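Local coordinates for protein ethylbenzene dehydrogenase alpha-subunit (Aromatoleum aromaticum, PDB 2IVF) that holds a molybdenum atom and an iron/sulfur cluster as the alpha subunit of a molybdopterin oxidoreductase, at residues W163-A166 and A167-A171; K368-R371 and G372-K375; W797-D800 and D801-V804; H875-S878 and K879-A882; G885-D888 and G889-A892. One frame throughout, in Å; residues are numbered along the deposited sequence.

Contact 1: residues W163-A166 and A167-A171; sequences WDEA and AGDIA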
loop_
_atom_site.group_PDB
_atom_site.type_symbol
_atom_site.label_atom_id
_atom_site.label_comp_id
_atom_site.label_asym_id
_atom_site.label_seq_id
_atom_site.Cartn_x
_atom_site.Cartn_y
_atom_site.Cartn_z
ATOM N N TRP A 163 -33.898 -1.320 -5.499
ATOM C CA TRP A 163 -33.264 -0.661 -6.634
ATOM C C TRP A 163 -34.309 0.164 -7.400
ATOM O O TRP A 163 -34.044 1.230 -7.916
ATOM C CB TRP A 163 -32.648 -1.682 -7.575
ATOM C CG TRP A 163 -31.289 -2.028 -7.253
ATOM C CD1 TRP A 163 -30.870 -3.081 -6.524
ATOM C CD2 TRP A 163 -30.136 -1.316 -7.650
ATOM N NE1 TRP A 163 -29.499 -3.068 -6.411
ATOM C CE2 TRP A 163 -29.022 -1.996 -7.121
ATOM C CE3 TRP A 163 -29.928 -0.162 -8.410
ATOM C CZ2 TRP A 163 -27.720 -1.567 -7.334
ATOM C CZ3 TRP A 163 -28.637 0.259 -8.630
ATOM C CH2 TRP A 163 -27.546 -0.438 -8.088
ATOM N N ASP A 164 -35.500 -0.345 -7.477
ATOM C CA ASP A 164 -36.554 0.361 -8.171
ATOM C C ASP A 164 -36.840 1.729 -7.561
ATOM O O ASP A 164 -36.950 2.726 -8.265
ATOM C CB ASP A 164 -37.808 -0.469 -8.118
ATOM C CG ASP A 164 -38.745 -0.126 -9.210
ATOM O OD1 ASP A 164 -38.446 -0.549 -10.345
ATOM O OD2 ASP A 164 -39.751 0.565 -8.909
ATOM N N GLU A 165 -36.978 1.765 -6.249
ATOM C CA GLU A 165 -37.226 3.028 -5.555
ATOM C C GLU A 165 -36.051 3.965 -5.715
ATOM O O GLU A 165 -36.231 5.146 -6.075
ATOM C CB GLU A 165 -37.492 2.787 -4.070
ATOM C CG GLU A 165 -37.434 4.075 -3.223
ATOM C CD GLU A 165 -38.086 3.963 -1.864
ATOM O OE1 GLU A 165 -38.586 2.889 -1.515
ATOM O OE2 GLU A 165 -38.126 4.977 -1.159
ATOM N N ALA A 166 -34.845 3.430 -5.480
ATOM C CA ALA A 166 -33.584 4.210 -5.488
ATOM C C ALA A 166 -33.267 4.782 -6.881
ATOM O O ALA A 166 -33.065 5.991 -7.042
ATOM C CB ALA A 166 -32.450 3.369 -4.953
ATOM N N ALA A 167 -33.322 3.933 -7.902
ATOM C CA ALA A 167 -33.128 4.398 -9.281
ATOM C C ALA A 167 -34.231 5.354 -9.707
ATOM O O ALA A 167 -33.982 6.300 -10.450
ATOM C CB ALA A 167 -33.037 3.205 -10.238
ATOM N N GLY A 168 -35.450 5.114 -9.229
ATOM C CA GLY A 168 -36.584 6.009 -9.478
ATOM C C GLY A 168 -36.385 7.405 -8.897
ATOM O O GLY A 168 -36.661 8.415 -9.564
ATOM N N ASP A 169 -35.904 7.479 -7.661
ATOM C CA ASP A 169 -35.672 8.803 -7.046
ATOM C C ASP A 169 -34.580 9.522 -7.791
ATOM O O ASP A 169 -34.643 10.730 -7.993
ATOM C CB ASP A 169 -35.234 8.715 -5.584
ATOM C CG ASP A 169 -36.335 8.242 -4.657
ATOM O OD1 ASP A 169 -37.496 8.128 -5.091
ATOM O OD2 ASP A 169 -36.004 7.992 -3.477
ATOM N N ILE A 170 -33.547 8.784 -8.173
ATOM C CA ILE A 170 -32.466 9.388 -8.915
ATOM C C ILE A 170 -32.963 9.940 -10.244
ATOM O O ILE A 170 -32.627 11.072 -10.626
ATOM C CB ILE A 170 -31.326 8.393 -9.161
ATOM C CG1 ILE A 170 -30.682 8.019 -7.824
ATOM C CG2 ILE A 170 -30.325 9.005 -10.135
ATOM C CD1 ILE A 170 -29.811 6.752 -7.858
ATOM N N ALA A 171 -33.758 9.147 -10.950
ATOM C CA ALA A 171 -34.275 9.552 -12.247
ATOM C C ALA A 171 -35.161 10.763 -12.140
ATOM O O ALA A 171 -35.108 11.674 -12.966
ATOM C CB ALA A 171 -35.071 8.416 -12.846
#
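Residues Trp163 to Ile170 form the first turns of helix 163-181, and four successive amides, from Ala167 N to Trp163 O (2.8 Å) through to Ile170 N to Ala166 O (3.1 Å), make its i to i+4 bonds. The bond from Gly168 N to Asp164 O is the most bent of the four, with an angle of 144° at the hydrogen. One turn apart on the outer side, Glu165 and Asp169 run side by side and point the same way. Glu165 sends CG anti to its backbone N (chi1 167°) and continues extended, its CG passing 4.2 Å from Asp169 OD2. Their carboxylates are turned 72° against each other, with Glu165 OE2 and Asp169 OD2 4.4 Å apart. On the inner side Ile170 folds back along the turn, and its CG1 rests 3.2 Å from Ala166 O, while Ala166 and Ile170 both meet Leu650 of strand 648-651. Trp163 also packs against this strand, and its NE1 bonds to Glu683 O. The closeness of two carboxylates is consistent with the presence of Lys148, whose NZ makes salt bridges to both Glu165 OE2 and Asp169 OD2; the shared cation probably offsets their mutual repulsion and keeps both ionised.

Contact 2: residues K368-R371 and G372-K375; sequences KASR and GTLK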
loop_
_atom_site.group_PDB
_atom_site.type_symbol
_atom_site.label_atom_id
_atom_site.label_comp_id
_atom_site.label_asym_id
_atom_site.label_seq_id
_atom_site.Cartn_x
_atom_site.Cartn_y
_atom_site.Cartn_z
ATOM N N LYS A 368 17.351 30.783 -40.527
ATOM C CA LYS A 368 16.066 30.249 -40.125
ATOM C C LYS A 368 16.253 28.871 -39.545
ATOM O O LYS A 368 16.956 28.041 -40.118
ATOM C CB LYS A 368 15.100 30.208 -41.306
ATOM C CG LYS A 368 14.549 31.573 -41.651
ATOM C CD LYS A 368 13.550 31.543 -42.797
ATOM C CE LYS A 368 13.274 32.943 -43.294
ATOM N NZ LYS A 368 12.117 32.984 -44.214
ATOM N N ALA A 369 15.678 28.675 -38.365
ATOM C CA ALA A 369 15.569 27.362 -37.745
ATOM C C ALA A 369 14.313 26.686 -38.330
ATOM O O ALA A 369 13.212 27.274 -38.341
ATOM C CB ALA A 369 15.462 27.496 -36.228
ATOM N N SER A 370 14.481 25.466 -38.843
ATOM C CA SER A 370 13.383 24.800 -39.522
ATOM C C SER A 370 12.261 24.486 -38.549
ATOM O O SER A 370 12.500 23.984 -37.451
ATOM C CB SER A 370 13.852 23.536 -40.230
ATOM O OG SER A 370 12.759 22.687 -40.550
ATOM N N ARG A 371 11.039 24.775 -38.986
ATOM C CA ARG A 371 9.829 24.392 -38.279
ATOM C C ARG A 371 9.417 22.946 -38.532
ATOM O O ARG A 371 8.533 22.446 -37.855
ATOM C CB ARG A 371 8.664 25.275 -38.693
ATOM C CG ARG A 371 8.908 26.765 -38.475
ATOM C CD ARG A 371 7.642 27.563 -38.592
ATOM N NE ARG A 371 6.678 27.232 -37.549
ATOM C CZ ARG A 371 5.449 26.767 -37.761
ATOM N NH1 ARG A 371 4.992 26.576 -38.988
ATOM N NH2 ARG A 371 4.669 26.504 -36.729
ATOM N N GLY A 372 10.046 22.285 -39.503
ATOM C CA GLY A 372 9.577 20.985 -39.977
ATOM C C GLY A 372 10.420 19.814 -39.544
ATOM O O GLY A 372 9.942 18.673 -39.531
ATOM N N THR A 373 11.668 20.067 -39.181
ATOM C CA THR A 373 12.531 19.014 -38.676
ATOM C C THR A 373 13.525 19.603 -37.663
ATOM O O THR A 373 13.828 20.799 -37.691
ATOM C CB THR A 373 13.334 18.327 -39.828
ATOM O OG1 THR A 373 14.109 17.257 -39.294
ATOM C CG2 THR A 373 14.276 19.284 -40.491
ATOM N N LEU A 374 14.030 18.753 -36.792
ATOM C CA LEU A 374 15.048 19.159 -35.841
ATOM C C LEU A 374 16.441 18.892 -36.384
ATOM O O LEU A 374 17.431 19.238 -35.761
ATOM C CB LEU A 374 14.888 18.396 -34.528
ATOM C CG LEU A 374 13.560 18.506 -33.778
ATOM C CD1 LEU A 374 13.579 17.539 -32.589
ATOM C CD2 LEU A 374 13.292 19.938 -33.317
ATOM N N LYS A 375 16.516 18.258 -37.547
ATOM C CA LYS A 375 17.778 17.873 -38.114
ATOM C C LYS A 375 18.574 19.134 -38.462
ATOM O O LYS A 375 18.031 20.076 -39.055
ATOM C CB LYS A 375 17.524 16.998 -39.341
ATOM C CG LYS A 375 18.767 16.386 -39.917
ATOM C CD LYS A 375 18.452 15.500 -41.101
ATOM C CE LYS A 375 19.742 14.930 -41.672
ATOM N NZ LYS A 375 20.305 14.033 -40.647
#
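Ser370 reaches forward over the turn to the amides of Gly372 and Thr373, and its short side chain can be traced atom by atom. CB points toward the residues that follow and lies 3.7 Å from Thr373 O. From there the chi1 of 163° swings OG to the far side of CB from the Ser370 nitrogen, next to the carbonyl carbon. At its tip OG accepts two hydrogen bonds, one from Gly372 N at 2.9 Å and a longer one from Thr373 N at 3.2 Å, with angles at the hydrogens of 155° and 149°. The Thr373 methyl CG2 approaches the same oxygen to 3.7 Å, so a carbon closes in beside the two amides. Two consecutive N-H groups thus converge on one hydroxyl oxygen, which holds the bend between Arg371 and Thr373.

Thr373 makes a simpler version with a single amide. Its OG1 accepts from Lys375 N at 3.1 Å in a nearly straight bond, an ST turn, and also makes a weak hydrogen bond with Lys802 O. The Arg371 side chain points away from the residues that follow, its chain bent at chi3, and NH1 forms a salt bridge with Asp521.

The turn leaves strand 365-369, which pairs antiparallel with strand 356-360; Ala369 still bonds to Phe356 through the backbone. Beyond it, Leu374 lies against Glu327 and Gln328 at the end of helix 322-328, while Arg810 and Arg811 bond to the carbonyls of Arg371 and Ser370.

Contact 3: residues W797-D800 and D801-V804; sequences WHFD and DKKV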
loop_
_atom_site.group_PDB
_atom_site.type_symbol
_atom_site.label_atom_id
_atom_site.label_comp_id
_atom_site.label_asym_id
_atom_site.label_seq_id
_atom_site.Cartn_x
_atom_site.Cartn_y
_atom_site.Cartn_z
ATOM N N TRP A 797 11.287 9.170 -31.495
ATOM C CA TRP A 797 11.061 9.851 -32.789
ATOM C C TRP A 797 11.708 11.238 -32.819
ATOM O O TRP A 797 12.211 11.712 -33.866
ATOM C CB TRP A 797 9.565 9.974 -33.074
ATOM C CG TRP A 797 8.852 8.682 -33.188
ATOM C CD1 TRP A 797 9.397 7.468 -33.494
ATOM C CD2 TRP A 797 7.447 8.471 -33.074
ATOM N NE1 TRP A 797 8.428 6.500 -33.510
ATOM C CE2 TRP A 797 7.216 7.079 -33.263
ATOM C CE3 TRP A 797 6.354 9.316 -32.847
ATOM C CZ2 TRP A 797 5.942 6.521 -33.237
ATOM C CZ3 TRP A 797 5.080 8.752 -32.798
ATOM C CH2 TRP A 797 4.894 7.362 -32.957
ATOM N N HIS A 798 11.660 11.922 -31.689
ATOM C CA HIS A 798 12.323 13.206 -31.591
ATOM C C HIS A 798 13.824 13.066 -31.770
ATOM O O HIS A 798 14.434 13.830 -32.526
ATOM C CB HIS A 798 11.970 13.934 -30.296
ATOM C CG HIS A 798 10.490 14.097 -30.105
ATOM N ND1 HIS A 798 9.705 14.782 -30.999
ATOM C CD2 HIS A 798 9.655 13.628 -29.146
ATOM C CE1 HIS A 798 8.445 14.750 -30.588
ATOM N NE2 HIS A 798 8.389 14.053 -29.463
ATOM N N PHE A 799 14.417 12.089 -31.118
ATOM C CA PHE A 799 15.868 11.922 -31.196
ATOM C C PHE A 799 16.368 11.232 -32.463
ATOM O O PHE A 799 17.208 11.808 -33.200
ATOM C CB PHE A 799 16.396 11.220 -29.938
ATOM C CG PHE A 799 17.846 10.964 -29.995
ATOM C CD1 PHE A 799 18.738 12.021 -29.953
ATOM C CD2 PHE A 799 18.330 9.660 -30.119
ATOM C CE1 PHE A 799 20.112 11.801 -30.040
ATOM C CE2 PHE A 799 19.695 9.417 -30.202
ATOM C CZ PHE A 799 20.593 10.489 -30.177
ATOM N N ASP A 800 15.890 10.019 -32.738
ATOM C CA ASP A 800 16.318 9.260 -33.948
ATOM C C ASP A 800 15.853 9.896 -35.228
ATOM O O ASP A 800 16.584 9.940 -36.201
ATOM C CB ASP A 800 15.785 7.809 -33.942
ATOM C CG ASP A 800 16.593 6.882 -33.020
ATOM O OD1 ASP A 800 17.695 7.280 -32.576
ATOM O OD2 ASP A 800 16.138 5.753 -32.748
ATOM N N ASP A 801 14.596 10.306 -35.251
ATOM C CA ASP A 801 13.941 10.753 -36.466
ATOM C C ASP A 801 13.937 12.264 -36.638
ATOM O O ASP A 801 13.541 12.787 -37.673
ATOM C CB ASP A 801 12.491 10.225 -36.498
ATOM C CG ASP A 801 12.429 8.725 -36.723
ATOM O OD1 ASP A 801 13.469 8.169 -37.137
ATOM O OD2 ASP A 801 11.343 8.141 -36.489
ATOM N N LYS A 802 14.329 12.961 -35.591
ATOM C CA LYS A 802 14.379 14.403 -35.587
ATOM C C LYS A 802 12.999 15.008 -35.741
ATOM O O LYS A 802 12.848 16.077 -36.314
ATOM C CB LYS A 802 15.351 14.922 -36.639
ATOM C CG LYS A 802 16.706 14.245 -36.599
ATOM C CD LYS A 802 17.405 14.361 -35.256
ATOM C CE LYS A 802 18.626 13.416 -35.191
ATOM N NZ LYS A 802 19.217 13.405 -33.827
ATOM N N LYS A 803 12.011 14.295 -35.225
ATOM C CA LYS A 803 10.635 14.762 -35.253
ATOM C C LYS A 803 10.452 15.988 -34.334
ATOM O O LYS A 803 10.864 15.991 -33.157
ATOM C CB LYS A 803 9.663 13.641 -34.871
ATOM C CG LYS A 803 8.222 13.932 -35.230
ATOM C CD LYS A 803 7.238 12.865 -34.693
ATOM C CE LYS A 803 5.798 13.126 -35.119
ATOM N NZ LYS A 803 4.902 11.935 -34.897
ATOM N N VAL A 804 9.804 17.000 -34.884
ATOM C CA VAL A 804 9.511 18.239 -34.165
ATOM C C VAL A 804 8.585 17.989 -32.978
ATOM O O VAL A 804 7.870 16.965 -32.914
ATOM C CB VAL A 804 8.914 19.348 -35.115
ATOM C CG1 VAL A 804 9.958 19.783 -36.175
ATOM C CG2 VAL A 804 7.618 18.901 -35.812
#
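Trp797 and His798, in the last turn of helix 796-800, are gripped by the backbone of Lys803 as the chain leaves the helix, and this is the close-knit half of the contact. Trp797 O takes a hydrogen bond from Lys803 N at 2.9 Å and a weak one from Asp801 N. His798 ND1 donates to Lys803 O at 2.7 Å; the bond is almost straight (170°) and the oxygen lies in the ring plane, although the donor stands well above the plane of that carbonyl. The imidazole is therefore held at one edge, while NE2 bonds to Lys234 and Phe805 stacks with the ring.

Lys802 bends at chi2 (-57°) and doubles back along Phe799, which brings NZ to 2.6 Å from Phe799 O, in the carbonyl plane; its second partner is Glu327. Lys803 instead runs extended alongside Trp797, with CD 4.0 Å from Trp797 CB and NZ 3.6 Å from CE3 of the indole, before its ammonium reaches Asp526.

The other half is looser and faces solvent. Asp800 and Asp801 are both exposed. Asp801 OD2 comes to 3.6 Å from Trp797 CD1, its carboxylate plane only 11° from that of the indole, whereas Asp800 turns back to a salt bridge with Arg796. Trp797 NE1 is taken up by Glu785.

Lys802 is the first residue to leave helical angles, with positive phi, and the whole is a helix C-terminus: backbone N-H groups and Lys802 NZ return to helix carbonyls, while His798 reaches forward to a loop carbonyl.

Contact 4: residues H875-S878 and K879-A882; sequences HMNS and KDAA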
loop_
_atom_site.group_PDB
_atom_site.type_symbol
_atom_site.label_atom_id
_atom_site.label_comp_id
_atom_site.label_asym_id
_atom_site.label_seq_id
_atom_site.Cartn_x
_atom_site.Cartn_y
_atom_site.Cartn_z
ATOM N N HIS A 875 3.341 12.132 10.327
ATOM C CA HIS A 875 4.742 11.876 10.647
ATOM C C HIS A 875 5.432 13.208 10.894
ATOM O O HIS A 875 5.361 14.121 10.060
ATOM C CB HIS A 875 5.509 11.186 9.527
ATOM C CG HIS A 875 4.957 9.847 9.120
ATOM N ND1 HIS A 875 5.766 8.839 8.634
ATOM C CD2 HIS A 875 3.692 9.364 9.093
ATOM C CE1 HIS A 875 5.019 7.780 8.346
ATOM N NE2 HIS A 875 3.759 8.074 8.614
ATOM N N MET A 876 6.079 13.310 12.043
ATOM C CA MET A 876 6.804 14.509 12.412
ATOM C C MET A 876 8.230 14.161 12.719
ATOM O O MET A 876 8.516 13.092 13.260
ATOM C CB MET A 876 6.223 15.128 13.680
ATOM C CG MET A 876 4.825 15.635 13.583
ATOM S SD MET A 876 4.349 16.396 15.144
ATOM C CE MET A 876 5.476 17.822 15.144
ATOM N N ASN A 877 9.142 15.069 12.418
ATOM C CA ASN A 877 10.505 14.931 12.919
ATOM C C ASN A 877 10.525 14.858 14.434
ATOM O O ASN A 877 9.856 15.632 15.130
ATOM C CB ASN A 877 11.348 16.131 12.475
ATOM C CG ASN A 877 12.774 16.042 12.976
ATOM O OD1 ASN A 877 13.088 16.485 14.105
ATOM N ND2 ASN A 877 13.618 15.392 12.196
ATOM N N SER A 878 11.326 13.932 14.968
ATOM C CA SER A 878 11.327 13.676 16.412
ATOM C C SER A 878 11.621 14.911 17.243
ATOM O O SER A 878 11.001 15.124 18.271
ATOM C CB SER A 878 12.403 12.616 16.764
ATOM O OG SER A 878 12.249 11.482 15.962
ATOM N N LYS A 879 12.599 15.700 16.826
ATOM C CA LYS A 879 12.949 16.876 17.578
ATOM C C LYS A 879 11.871 17.927 17.487
ATOM O O LYS A 879 11.570 18.557 18.480
ATOM C CB LYS A 879 14.281 17.462 17.143
ATOM C CG LYS A 879 14.758 18.577 18.054
ATOM C CD LYS A 879 16.119 19.083 17.584
ATOM C CE LYS A 879 16.822 19.898 18.639
ATOM N NZ LYS A 879 16.360 21.304 18.587
ATOM N N ASP A 880 11.305 18.132 16.302
ATOM C CA ASP A 880 10.149 19.014 16.176
ATOM C C ASP A 880 9.059 18.637 17.143
ATOM O O ASP A 880 8.468 19.503 17.780
ATOM C CB ASP A 880 9.556 18.943 14.782
ATOM C CG ASP A 880 10.413 19.623 13.741
ATOM O OD1 ASP A 880 11.304 20.416 14.091
ATOM O OD2 ASP A 880 10.139 19.403 12.560
ATOM N N ALA A 881 8.785 17.356 17.269
ATOM C CA ALA A 881 7.684 16.906 18.156
ATOM C C ALA A 881 8.071 17.184 19.577
ATOM O O ALA A 881 7.267 17.724 20.358
ATOM C CB ALA A 881 7.391 15.435 17.953
ATOM N N ALA A 882 9.305 16.816 19.924
ATOM C CA ALA A 882 9.815 17.028 21.270
ATOM C C ALA A 882 9.717 18.499 21.653
ATOM O O ALA A 882 9.356 18.808 22.760
ATOM C CB ALA A 882 11.281 16.524 21.390
HETATM O O HOH W 1 8.277 17.611 11.816
#
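Hydrogen bonds dominate where Asn877 meets Lys879 and Asp880. Its side chain, with CG anti to the backbone N (chi1 180°), brings OD1 under the first turn of the helix. OD1 accepts from Asp880 N at 3.3 Å, in the carbonyl plane and on a lone pair, and more weakly from Lys879 N at 2.9 Å, where the angle at the hydrogen is only 129°. The other end of the same amide, ND2, donates to Val911 O, so both ends of the group are engaged. Behind the cap the ordinary helical bonds begin, Ala881 N to Asn877 O and Ala882 N to Ser878 O.

A water supplies the return link. It accepts from Asn877 N at 2.8 Å and donates to Asp880 OD2 at 2.7 Å, while Asp880 OD1 forms a salt bridge with Lys914.

Apolar contact is slight: the Met876 methyl CE, turned by the bend at chi3, touches Ala881 CA at 3.8 Å. Outside the segments, Trp139 of the beta-subunit packs on Asn877.

This is an asparagine N-cap with a water-mediated return link, resembling a capping box without its direct second bond, set where strand 873-877 turns directly into helix 878-883 of the molybdopterin dinucleotide-binding domain.

Contact 5: residues G885-D888 and G889-A892; sequences GIKD and GDMA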
loop_
_atom_site.group_PDB
_atom_site.type_symbol
_atom_site.label_atom_id
_atom_site.label_comp_id
_atom_site.label_asym_id
_atom_site.label_seq_id
_atom_site.Cartn_x
_atom_site.Cartn_y
_atom_site.Cartn_z
ATOM N N GLY A 885 6.349 19.408 22.793
ATOM C CA GLY A 885 5.882 18.668 23.964
ATOM C C GLY A 885 5.062 17.466 23.536
ATOM O O GLY A 885 4.205 16.999 24.267
ATOM N N ILE A 886 5.333 16.977 22.342
ATOM C CA ILE A 886 4.537 15.904 21.706
ATOM C C ILE A 886 5.389 14.645 21.665
ATOM O O ILE A 886 6.570 14.701 21.313
ATOM C CB ILE A 886 4.151 16.312 20.260
ATOM C CG1 ILE A 886 3.147 17.475 20.265
ATOM C CG2 ILE A 886 3.581 15.154 19.449
ATOM C CD1 ILE A 886 2.870 18.055 18.884
ATOM N N LYS A 887 4.802 13.513 22.048
ATOM C CA LYS A 887 5.486 12.230 21.982
ATOM C C LYS A 887 4.836 11.368 20.906
ATOM O O LYS A 887 3.708 11.599 20.494
ATOM C CB LYS A 887 5.368 11.507 23.334
ATOM C CG LYS A 887 6.254 12.036 24.414
ATOM C CD LYS A 887 5.840 11.498 25.798
ATOM C CE LYS A 887 7.033 11.659 26.773
ATOM N NZ LYS A 887 6.635 11.911 28.207
ATOM N N ASP A 888 5.577 10.392 20.423
ATOM C CA ASP A 888 5.037 9.392 19.514
ATOM C C ASP A 888 3.733 8.812 20.103
ATOM O O ASP A 888 3.659 8.462 21.286
ATOM C CB ASP A 888 6.074 8.300 19.310
ATOM C CG ASP A 888 5.683 7.295 18.243
ATOM O OD1 ASP A 888 5.313 7.675 17.140
ATOM O OD2 ASP A 888 5.772 6.091 18.512
ATOM N N GLY A 889 2.695 8.734 19.289
ATOM C CA GLY A 889 1.393 8.194 19.738
ATOM C C GLY A 889 0.457 9.229 20.348
ATOM O O GLY A 889 -0.714 8.955 20.545
ATOM N N ASP A 890 0.978 10.394 20.686
ATOM C CA ASP A 890 0.109 11.500 21.088
ATOM C C ASP A 890 -0.805 11.881 19.926
ATOM O O ASP A 890 -0.502 11.625 18.770
ATOM C CB ASP A 890 0.902 12.743 21.477
ATOM C CG ASP A 890 1.512 12.643 22.823
ATOM O OD1 ASP A 890 1.063 11.823 23.654
ATOM O OD2 ASP A 890 2.404 13.444 23.092
ATOM N N MET A 891 -1.928 12.490 20.254
ATOM C CA MET A 891 -2.724 13.207 19.258
ATOM C C MET A 891 -2.189 14.641 19.141
ATOM O O MET A 891 -1.644 15.206 20.074
ATOM C CB MET A 891 -4.195 13.291 19.653
ATOM C CG MET A 891 -4.852 11.983 19.833
ATOM S SD MET A 891 -4.896 11.086 18.293
ATOM C CE MET A 891 -4.425 9.538 18.982
ATOM N N ALA A 892 -2.392 15.227 17.969
ATOM C CA ALA A 892 -1.988 16.581 17.694
ATOM C C ALA A 892 -3.071 17.269 16.897
ATOM O O ALA A 892 -3.819 16.595 16.190
ATOM C CB ALA A 892 -0.653 16.575 16.924
HETATM O O HOH W 2 3.363 14.535 25.359
#
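Asp890 OD2 is gripped from two quarters, by Lys887 N at 2.6 Å and by a water at 2.7 Å. The hydrogen bond from the Lys887 amide is nearly straight, 172° at the hydrogen, yet it meets the oxygen from above the carboxylate plane and not within it. The same water donates to Gly885 O at 2.8 Å and so ties the carboxylate to the residue at which helix 878-883 gives up its helical angles in a Schellman motif. The Asp890 carboxylate reaches back to Lys887 N because CG stands anti to its own carbonyl carbon (chi1 -77°). The backbone of the turn, for its part, sets Asp890 CB 3.2 Å from Lys887 O. The long chain of Lys887 leads away, and its ammonium does not touch the carboxylate.

Between these two residues the backbone makes a type II beta turn from Lys887 to Asp890, closed by Asp890 N to Lys887 O at 3.0 Å. Gly889 holds the third position, with the positive phi (88°) that this turn usually gives to glycine. The turn passes the chain into strand 891-895, an element of the dinucleotide-binding domain, and the bond that Asp890 OD2 accepts from Lys887 N braces it across the mouth.

Apolar contacts accompany the polar ones. Ile886 crosses Asp890 at an angle, CG2 resting 4.1 Å from Asp890 CB, and its other branch carries CD1 to 4.3 Å from Ala892 CB; both Ile886 and Ala892 continue onto Val905 and Ile973 of the adjoining strands. Asp888, at the turn's corner, directs OD1 to Arg869 and to Thr907 N, and its OD2 makes a weak hydrogen bond with Gln134 of the beta-subunit.

All five contacts are local and follow one another in series, so none encloses or crosses another. Contact 1 opens helix 163-181 on one side of the molecule, and contact 2 turns the chain out of strand 365-369 on the opposite side, their centres 60 Å apart. More than 400 residues later, contact 3 ends helix 796-800 beside contact 2: Leu374 N probably bonds to Lys802 O at 3.0 Å, and Gly372 packs on Val804, joining two distant parts of the chain. Contacts 4 and 5 are consecutive, the first leading from strand 873-877 into helix 878-883 and the second returning the chain to strand 891-895 of the same sheet; Ala881 O and Ile886 N, 2.9 Å apart, probably bond them.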